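Long-range contact in 5-formaminoimidazole-4-carboxamide-1-(beta)-D-ribofuranosyl 5'-monophosphate synthetase (PDB 2R7L), which catalyses the ATP- and formate-dependent formylation of AICAR to FAICAR in purine biosynthesis, without folates: residues I209-L222 / V271-K283. Sequence-based numbering, arbitrary orientation.
Sequences IHYFYSPLKDEVEL and VFEMGDKLVAKAK
Tyr-211 lays its ring against helix 268-285, over the backbone of Gly-275, whose CA makes an off-centre CH-pi contact 4.2 Å from the ring centroid. The ring comes this close to the helix because Gly-275 has no side chain. With CG anti to the carbonyl carbon (chi1 -56°), the ring carries its hydroxyl to Val-271 O, a 2.7 Å hydrogen bond whose donor sits 31° out of the carbonyl plane; Gly-275 N reaches the same oxygen from the opposite face. The Tyr-211 ring also meets that of Phe-294 on strand 292-300, the two planes almost parallel. A phenylalanine in its place would probably cost Val-271 O the hydroxyl bond, leaving it without the donor on that face.

Further along the hairpin, Val-220 CG2 and Val-279 CG2 meet tip to tip, 3.5 Å apart. Val-279 CG1 rests against Tyr-213 CD1. Leu-222 CB packs on Phe-272 CZ at 3.7 Å, and the edge of that phenylalanine faces Val-220 O. Asp-276 OD2 forms a salt bridge with Arg-57 of a second subunit, and the same arginine hydrogen-bonds Val-220 O. Near the turn, the extended Lys-283 brings NZ to the syn side of Asp-218 OD1, a 3.2 Å salt bridge.

In this ATP-grasp fold, apolar contacts thus hold helix to sheet, while a directional hydroxyl bond at a buried carbonyl probably fixes their register.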
ATOM      1  N   ILE A 209     -14.292 -24.582   5.541  1.00 30.86           N
ATOM      2  CA  ILE A 209     -14.228 -23.326   6.276  1.00 27.13           C
ATOM      3  C   ILE A 209     -12.983 -23.264   7.153  1.00 33.23           C
ATOM      4  O   ILE A 209     -12.770 -24.114   8.028  1.00 25.23           O
ATOM      5  CB  ILE A 209     -15.497 -23.139   7.128  1.00 31.86           C
ATOM      6  CG1 ILE A 209     -16.739 -23.269   6.231  1.00 25.39           C
ATOM      7  CG2 ILE A 209     -15.473 -21.793   7.833  1.00 25.13           C
ATOM      8  CD1 ILE A 209     -18.023 -23.640   6.966  1.00 34.44           C
ATOM      9  N   HIS A 210     -12.151 -22.259   6.906  1.00 24.75           N
ATOM     10  CA  HIS A 210     -10.890 -22.144   7.626  1.00 30.07           C
ATOM     11  C   HIS A 210     -10.996 -21.125   8.761  1.00 23.82           C
ATOM     12  O   HIS A 210     -11.193 -19.925   8.533  1.00 29.03           O
ATOM     13  CB  HIS A 210      -9.748 -21.829   6.658  1.00 25.50           C
ATOM     14  CG  HIS A 210      -9.726 -22.724   5.454  1.00 29.19           C
ATOM     15  ND1 HIS A 210      -9.054 -23.926   5.431  1.00 22.08           N
ATOM     16  CD2 HIS A 210     -10.310 -22.596   4.239  1.00 22.45           C
ATOM     17  CE1 HIS A 210      -9.219 -24.499   4.251  1.00 26.21           C
ATOM     18  NE2 HIS A 210      -9.974 -23.710   3.509  1.00 31.06           N
ATOM     19  N   TYR A 211     -10.899 -21.620   9.989  1.00 24.92           N
ATOM     20  CA  TYR A 211     -10.995 -20.766  11.169  1.00 24.30           C
ATOM     21  C   TYR A 211      -9.613 -20.562  11.789  1.00 26.60           C
ATOM     22  O   TYR A 211      -8.667 -21.289  11.487  1.00 26.11           O
ATOM     23  CB  TYR A 211     -11.896 -21.391  12.242  1.00 28.23           C
ATOM     24  CG  TYR A 211     -13.313 -21.754  11.847  1.00 29.32           C
ATOM     25  CD1 TYR A 211     -14.380 -20.957  12.232  1.00 28.93           C
ATOM     26  CD2 TYR A 211     -13.588 -22.924  11.136  1.00 32.51           C
ATOM     27  CE1 TYR A 211     -15.682 -21.294  11.903  1.00 29.78           C
ATOM     28  CE2 TYR A 211     -14.888 -23.266  10.793  1.00 26.57           C
ATOM     29  CZ  TYR A 211     -15.927 -22.449  11.189  1.00 28.21           C
ATOM     30  OH  TYR A 211     -17.213 -22.768  10.862  1.00 31.68           O
ATOM     31  N   PHE A 212      -9.517 -19.585  12.685  1.00 27.02           N
ATOM     32  CA  PHE A 212      -8.329 -19.409  13.509  1.00 30.76           C
ATOM     33  C   PHE A 212      -8.790 -19.103  14.925  1.00 29.81           C
ATOM     34  O   PHE A 212      -9.521 -18.133  15.140  1.00 27.71           O
ATOM     35  CB  PHE A 212      -7.456 -18.258  12.991  1.00 27.95           C
ATOM     36  CG  PHE A 212      -6.120 -18.145  13.686  1.00 24.91           C
ATOM     37  CD1 PHE A 212      -5.019 -18.814  13.199  1.00 19.31           C
ATOM     38  CD2 PHE A 212      -5.978 -17.388  14.843  1.00 24.12           C
ATOM     39  CE1 PHE A 212      -3.784 -18.717  13.833  1.00 22.81           C
ATOM     40  CE2 PHE A 212      -4.749 -17.297  15.484  1.00 22.39           C
ATOM     41  CZ  PHE A 212      -3.653 -17.969  14.977  1.00 22.36           C
ATOM     42  N   TYR A 213      -8.404 -19.949  15.881  1.00 30.56           N
ATOM     43  CA  TYR A 213      -8.632 -19.628  17.289  1.00 30.68           C
ATOM     44  C   TYR A 213      -7.396 -18.948  17.861  1.00 23.00           C
ATOM     45  O   TYR A 213      -6.305 -19.521  17.877  1.00 29.23           O
ATOM     46  CB  TYR A 213      -8.971 -20.857  18.147  1.00 32.31           C
ATOM     47  CG  TYR A 213      -9.106 -20.480  19.617  1.00 32.33           C
ATOM     48  CD1 TYR A 213     -10.207 -19.771  20.069  1.00 27.48           C
ATOM     49  CD2 TYR A 213      -8.111 -20.792  20.535  1.00 31.45           C
ATOM     50  CE1 TYR A 213     -10.325 -19.402  21.411  1.00 27.15           C
ATOM     51  CE2 TYR A 213      -8.222 -20.426  21.867  1.00 21.25           C
ATOM     52  CZ  TYR A 213      -9.327 -19.735  22.295  1.00 26.93           C
ATOM     53  OH  TYR A 213      -9.434 -19.375  23.628  1.00 32.90           O
ATOM     54  N   SER A 214      -7.580 -17.721  18.321  1.00 35.33           N
ATOM     55  CA  SER A 214      -6.506 -16.985  18.949  1.00 33.61           C
ATOM     56  C   SER A 214      -6.600 -17.150  20.457  1.00 25.51           C
ATOM     57  O   SER A 214      -7.525 -16.627  21.071  1.00 24.70           O
ATOM     58  CB  SER A 214      -6.619 -15.503  18.602  1.00 31.47           C
ATOM     59  OG  SER A 214      -5.736 -14.755  19.415  1.00 31.51           O
ATOM     60  N   PRO A 215      -5.640 -17.870  21.053  1.00 23.76           N
ATOM     61  CA  PRO A 215      -5.575 -18.062  22.500  1.00 33.75           C
ATOM     62  C   PRO A 215      -5.279 -16.742  23.208  1.00 45.85           C
ATOM     63  O   PRO A 215      -5.709 -16.541  24.347  1.00 44.45           O
ATOM     64  CB  PRO A 215      -4.397 -19.032  22.691  1.00 32.44           C
ATOM     65  CG  PRO A 215      -4.013 -19.501  21.340  1.00 31.61           C
ATOM     66  CD  PRO A 215      -4.533 -18.529  20.344  1.00 28.20           C
ATOM     67  N   LEU A 216      -4.556 -15.848  22.532  1.00 49.61           N
ATOM     68  CA  LEU A 216      -4.255 -14.527  23.087  1.00 39.06           C
ATOM     69  C   LEU A 216      -5.519 -13.687  23.199  1.00 39.51           C
ATOM     70  O   LEU A 216      -5.718 -12.987  24.189  1.00 41.40           O
ATOM     71  CB  LEU A 216      -3.216 -13.791  22.244  1.00 38.47           C
ATOM     72  CG  LEU A 216      -1.960 -14.535  21.794  1.00 39.10           C
ATOM     73  CD1 LEU A 216      -1.003 -13.569  21.122  1.00 36.39           C
ATOM     74  CD2 LEU A 216      -1.278 -15.255  22.939  1.00 38.94           C
ATOM     75  N   LYS A 217      -6.374 -13.751  22.184  1.00 42.00           N
ATOM     76  CA  LYS A 217      -7.605 -12.956  22.186  1.00 38.67           C
ATOM     77  C   LYS A 217      -8.822 -13.736  22.678  1.00 37.93           C
ATOM     78  O   LYS A 217      -9.889 -13.156  22.880  1.00 37.80           O
ATOM     79  CB  LYS A 217      -7.895 -12.404  20.790  1.00 42.41           C
ATOM     80  CG  LYS A 217      -6.865 -11.409  20.284  1.00 46.52           C
ATOM     81  CD  LYS A 217      -7.382 -10.662  19.068  1.00 49.26           C
ATOM     82  CE  LYS A 217      -7.491 -11.571  17.856  1.00 50.98           C
ATOM     83  NZ  LYS A 217      -7.855 -10.806  16.624  1.00 49.61           N
ATOM     84  N   ASP A 218      -8.655 -15.044  22.867  1.00 40.11           N
ATOM     85  CA  ASP A 218      -9.772 -15.949  23.142  1.00 38.92           C
ATOM     86  C   ASP A 218     -10.905 -15.720  22.150  1.00 34.96           C
ATOM     87  O   ASP A 218     -12.020 -15.357  22.529  1.00 33.73           O
ATOM     88  CB  ASP A 218     -10.286 -15.787  24.576  1.00 46.34           C
ATOM     89  CG  ASP A 218     -11.283 -16.870  24.956  1.00 51.63           C
ATOM     90  OD1 ASP A 218     -11.107 -18.021  24.490  1.00 46.86           O
ATOM     91  OD2 ASP A 218     -12.237 -16.567  25.711  1.00 45.66           O
ATOM     92  N   GLU A 219     -10.613 -15.932  20.874  1.00 35.08           N
ATOM     93  CA  GLU A 219     -11.569 -15.619  19.824  1.00 37.37           C
ATOM     94  C   GLU A 219     -11.399 -16.566  18.647  1.00 33.23           C
ATOM     95  O   GLU A 219     -10.275 -16.921  18.275  1.00 31.40           O
ATOM     96  CB  GLU A 219     -11.376 -14.174  19.359  1.00 43.29           C
ATOM     97  CG  GLU A 219     -12.503 -13.619  18.500  1.00 44.23           C
ATOM     98  CD  GLU A 219     -12.034 -12.487  17.596  1.00 53.72           C
ATOM     99  OE1 GLU A 219     -12.886 -11.825  16.965  1.00 59.17           O
ATOM    100  OE2 GLU A 219     -10.809 -12.260  17.511  1.00 58.88           O
ATOM    101  N   VAL A 220     -12.529 -16.989  18.080  1.00 40.42           N
ATOM    102  CA  VAL A 220     -12.539 -17.784  16.852  1.00 35.58           C
ATOM    103  C   VAL A 220     -12.747 -16.835  15.680  1.00 33.77           C
ATOM    104  O   VAL A 220     -13.727 -16.096  15.638  1.00 29.48           O
ATOM    105  CB  VAL A 220     -13.665 -18.846  16.864  1.00 40.70           C
ATOM    106  CG1 VAL A 220     -13.833 -19.467  15.481  1.00 38.75           C
ATOM    107  CG2 VAL A 220     -13.383 -19.920  17.909  1.00 36.23           C
ATOM    108  N   GLU A 221     -11.819 -16.843  14.733  1.00 26.50           N
ATOM    109  CA  GLU A 221     -11.919 -15.943  13.582  1.00 34.40           C
ATOM    110  C   GLU A 221     -12.179 -16.744  12.322  1.00 30.03           C
ATOM    111  O   GLU A 221     -11.686 -17.860  12.190  1.00 26.92           O
ATOM    112  CB  GLU A 221     -10.618 -15.146  13.406  1.00 32.87           C
ATOM    113  CG  GLU A 221     -10.154 -14.440  14.671  1.00 28.39           C
ATOM    114  CD  GLU A 221      -8.711 -13.981  14.602  1.00 34.20           C
ATOM    115  OE1 GLU A 221      -8.066 -14.110  13.532  1.00 35.21           O
ATOM    116  OE2 GLU A 221      -8.215 -13.493  15.632  1.00 36.14           O
ATOM    117  N   LEU A 222     -12.932 -16.163  11.393  1.00 25.73           N
ATOM    118  CA  LEU A 222     -13.096 -16.744  10.068  1.00 25.89           C
ATOM    119  C   LEU A 222     -12.117 -16.140   9.064  1.00 31.44           C
ATOM    120  O   LEU A 222     -12.131 -14.921   8.803  1.00 29.36           O
ATOM    121  CB  LEU A 222     -14.536 -16.577   9.577  1.00 25.80           C
ATOM    122  CG  LEU A 222     -14.799 -16.934   8.112  1.00 27.10           C
ATOM    123  CD1 LEU A 222     -14.650 -18.427   7.870  1.00 22.60           C
ATOM    124  CD2 LEU A 222     -16.189 -16.451   7.719  1.00 28.55           C
ATOM    125  N   VAL A 271     -22.018 -20.485  10.640  1.00 38.11           N
ATOM    126  CA  VAL A 271     -20.590 -20.748  10.447  1.00 33.50           C
ATOM    127  C   VAL A 271     -19.802 -20.451  11.722  1.00 33.82           C
ATOM    128  O   VAL A 271     -18.992 -21.271  12.173  1.00 31.59           O
ATOM    129  CB  VAL A 271     -20.013 -19.907   9.286  1.00 30.85           C
ATOM    130  CG1 VAL A 271     -18.497 -19.975   9.276  1.00 29.11           C
ATOM    131  CG2 VAL A 271     -20.603 -20.355   7.938  1.00 24.42           C
ATOM    132  N   PHE A 272     -20.051 -19.284  12.307  1.00 33.46           N
ATOM    133  CA  PHE A 272     -19.335 -18.871  13.518  1.00 36.77           C
ATOM    134  C   PHE A 272     -19.720 -19.738  14.717  1.00 39.88           C
ATOM    135  O   PHE A 272     -18.850 -20.176  15.479  1.00 40.94           O
ATOM    136  CB  PHE A 272     -19.572 -17.386  13.816  1.00 36.14           C
ATOM    137  CG  PHE A 272     -18.620 -16.461  13.097  1.00 37.90           C
ATOM    138  CD1 PHE A 272     -19.032 -15.748  11.981  1.00 38.11           C
ATOM    139  CD2 PHE A 272     -17.312 -16.312  13.535  1.00 36.45           C
ATOM    140  CE1 PHE A 272     -18.156 -14.898  11.312  1.00 35.14           C
ATOM    141  CE2 PHE A 272     -16.429 -15.471  12.872  1.00 35.23           C
ATOM    142  CZ  PHE A 272     -16.853 -14.759  11.764  1.00 32.24           C
ATOM    143  N   GLU A 273     -21.019 -19.995  14.875  1.00 40.74           N
ATOM    144  CA  GLU A 273     -21.505 -20.857  15.966  1.00 43.81           C
ATOM    145  C   GLU A 273     -20.844 -22.236  15.943  1.00 38.36           C
ATOM    146  O   GLU A 273     -20.501 -22.785  16.987  1.00 46.99           O
ATOM    147  CB  GLU A 273     -23.030 -20.997  15.918  1.00 51.98           C
ATOM    148  CG  GLU A 273     -23.629 -21.791  17.069  1.00 61.56           C
ATOM    149  CD  GLU A 273     -23.556 -21.055  18.399  1.00 74.91           C
ATOM    150  OE1 GLU A 273     -23.829 -19.836  18.423  1.00 77.73           O
ATOM    151  OE2 GLU A 273     -23.232 -21.694  19.424  1.00 80.05           O
ATOM    152  N   MET A 274     -20.659 -22.786  14.746  1.00 37.39           N
ATOM    153  CA  MET A 274     -20.010 -24.081  14.594  1.00 32.53           C
ATOM    154  C   MET A 274     -18.583 -24.027  15.088  1.00 30.07           C
ATOM    155  O   MET A 274     -18.106 -24.943  15.772  1.00 38.27           O
ATOM    156  CB  MET A 274     -20.020 -24.527  13.128  1.00 34.51           C
ATOM    157  CG  MET A 274     -21.396 -24.850  12.577  1.00 37.59           C
ATOM    158  SD  MET A 274     -21.368 -25.004  10.780  1.00 40.33           S
ATOM    159  CE  MET A 274     -20.329 -26.443  10.564  1.00 37.02           C
ATOM    160  N   GLY A 275     -17.885 -22.961  14.716  1.00 31.99           N
ATOM    161  CA  GLY A 275     -16.516 -22.747  15.188  1.00 30.36           C
ATOM    162  C   GLY A 275     -16.479 -22.559  16.698  1.00 25.30           C
ATOM    163  O   GLY A 275     -15.647 -23.143  17.384  1.00 25.93           O
ATOM    164  N   ASP A 276     -17.401 -21.761  17.220  1.00 26.98           N
ATOM    165  CA  ASP A 276     -17.446 -21.516  18.661  1.00 32.96           C
ATOM    166  C   ASP A 276     -17.664 -22.815  19.439  1.00 40.42           C
ATOM    167  O   ASP A 276     -16.985 -23.064  20.436  1.00 48.26           O
ATOM    168  CB  ASP A 276     -18.525 -20.482  19.000  1.00 32.52           C
ATOM    169  CG  ASP A 276     -18.131 -19.067  18.585  1.00 35.71           C
ATOM    170  OD1 ASP A 276     -16.956 -18.869  18.212  1.00 37.03           O
ATOM    171  OD2 ASP A 276     -18.988 -18.155  18.636  1.00 30.32           O
ATOM    172  N   LYS A 277     -18.587 -23.651  18.963  1.00 42.17           N
ATOM    173  CA  LYS A 277     -18.910 -24.912  19.638  1.00 39.78           C
ATOM    174  C   LYS A 277     -17.763 -25.905  19.602  1.00 34.19           C
ATOM    175  O   LYS A 277     -17.433 -26.514  20.617  1.00 48.24           O
ATOM    176  CB  LYS A 277     -20.157 -25.555  19.027  1.00 45.18           C
ATOM    177  CG  LYS A 277     -21.448 -24.832  19.327  1.00 44.19           C
ATOM    178  CD  LYS A 277     -22.602 -25.541  18.640  1.00 54.37           C
ATOM    179  CE  LYS A 277     -23.937 -24.929  19.000  1.00 55.01           C
ATOM    180  NZ  LYS A 277     -25.035 -25.642  18.299  1.00 59.05           N
ATOM    181  N   LEU A 278     -17.157 -26.080  18.434  1.00 32.44           N
ATOM    182  CA  LEU A 278     -16.017 -26.985  18.315  1.00 33.24           C
ATOM    183  C   LEU A 278     -14.915 -26.601  19.291  1.00 39.76           C
ATOM    184  O   LEU A 278     -14.286 -27.462  19.910  1.00 48.88           O
ATOM    185  CB  LEU A 278     -15.467 -26.993  16.883  1.00 30.59           C
ATOM    186  CG  LEU A 278     -14.266 -27.920  16.669  1.00 35.34           C
ATOM    187  CD1 LEU A 278     -14.671 -29.377  16.874  1.00 37.89           C
ATOM    188  CD2 LEU A 278     -13.661 -27.740  15.296  1.00 39.70           C
ATOM    189  N   VAL A 279     -14.690 -25.298  19.422  1.00 44.29           N
ATOM    190  CA  VAL A 279     -13.638 -24.766  20.283  1.00 40.56           C
ATOM    191  C   VAL A 279     -13.952 -24.964  21.768  1.00 34.64           C
ATOM    192  O   VAL A 279     -13.096 -25.405  22.533  1.00 38.43           O
ATOM    193  CB  VAL A 279     -13.359 -23.273  19.948  1.00 39.08           C
ATOM    194  CG1 VAL A 279     -12.894 -22.494  21.178  1.00 39.29           C
ATOM    195  CG2 VAL A 279     -12.349 -23.179  18.808  1.00 38.28           C
ATOM    196  N   ALA A 280     -15.183 -24.654  22.160  1.00 34.11           N
ATOM    197  CA  ALA A 280     -15.616 -24.802  23.544  1.00 42.44           C
ATOM    198  C   ALA A 280     -15.535 -26.249  24.028  1.00 48.40           C
ATOM    199  O   ALA A 280     -15.155 -26.500  25.169  1.00 51.74           O
ATOM    200  CB  ALA A 280     -17.028 -24.246  23.726  1.00 41.72           C
ATOM    201  N   LYS A 281     -15.872 -27.203  23.161  1.00 50.07           N
ATOM    202  CA  LYS A 281     -15.812 -28.610  23.551  1.00 45.72           C
ATOM    203  C   LYS A 281     -14.387 -29.145  23.564  1.00 42.96           C
ATOM    204  O   LYS A 281     -14.029 -29.931  24.437  1.00 53.51           O
ATOM    205  CB  LYS A 281     -16.702 -29.487  22.659  1.00 50.94           C
ATOM    206  CG  LYS A 281     -16.781 -30.963  23.109  1.00 53.00           C
ATOM    207  CD  LYS A 281     -17.411 -31.129  24.506  1.00 41.05           C
ATOM    208  CE  LYS A 281     -18.836 -30.579  24.544  1.00 50.96           C
ATOM    209  NZ  LYS A 281     -19.425 -30.534  25.920  1.00 50.76           N
ATOM    210  N   ALA A 282     -13.576 -28.727  22.598  1.00 44.02           N
ATOM    211  CA  ALA A 282     -12.192 -29.202  22.510  1.00 41.17           C
ATOM    212  C   ALA A 282     -11.362 -28.721  23.703  1.00 43.50           C
ATOM    213  O   ALA A 282     -10.361 -29.339  24.066  1.00 42.37           O
ATOM    214  CB  ALA A 282     -11.556 -28.762  21.206  1.00 45.38           C
ATOM    215  N   LYS A 283     -11.783 -27.615  24.305  1.00 50.62           N
ATOM    216  CA  LYS A 283     -11.163 -27.141  25.539  1.00 55.94           C
ATOM    217  C   LYS A 283     -11.348 -28.172  26.657  1.00 56.54           C
ATOM    218  O   LYS A 283     -10.407 -28.478  27.390  1.00 55.84           O
ATOM    219  CB  LYS A 283     -11.750 -25.793  25.956  1.00 52.91           C
ATOM    220  CG  LYS A 283     -11.168 -24.604  25.203  1.00 56.09           C
ATOM    221  CD  LYS A 283     -11.888 -23.314  25.559  1.00 52.97           C
ATOM    222  CE  LYS A 283     -11.207 -22.114  24.919  1.00 54.40           C
ATOM    223  NZ  LYS A 283     -12.166 -20.992  24.744  1.00 51.77           N
TER
HETATM  224  O   HOH W   1     -14.548 -17.314  20.148  1.00 37.42           O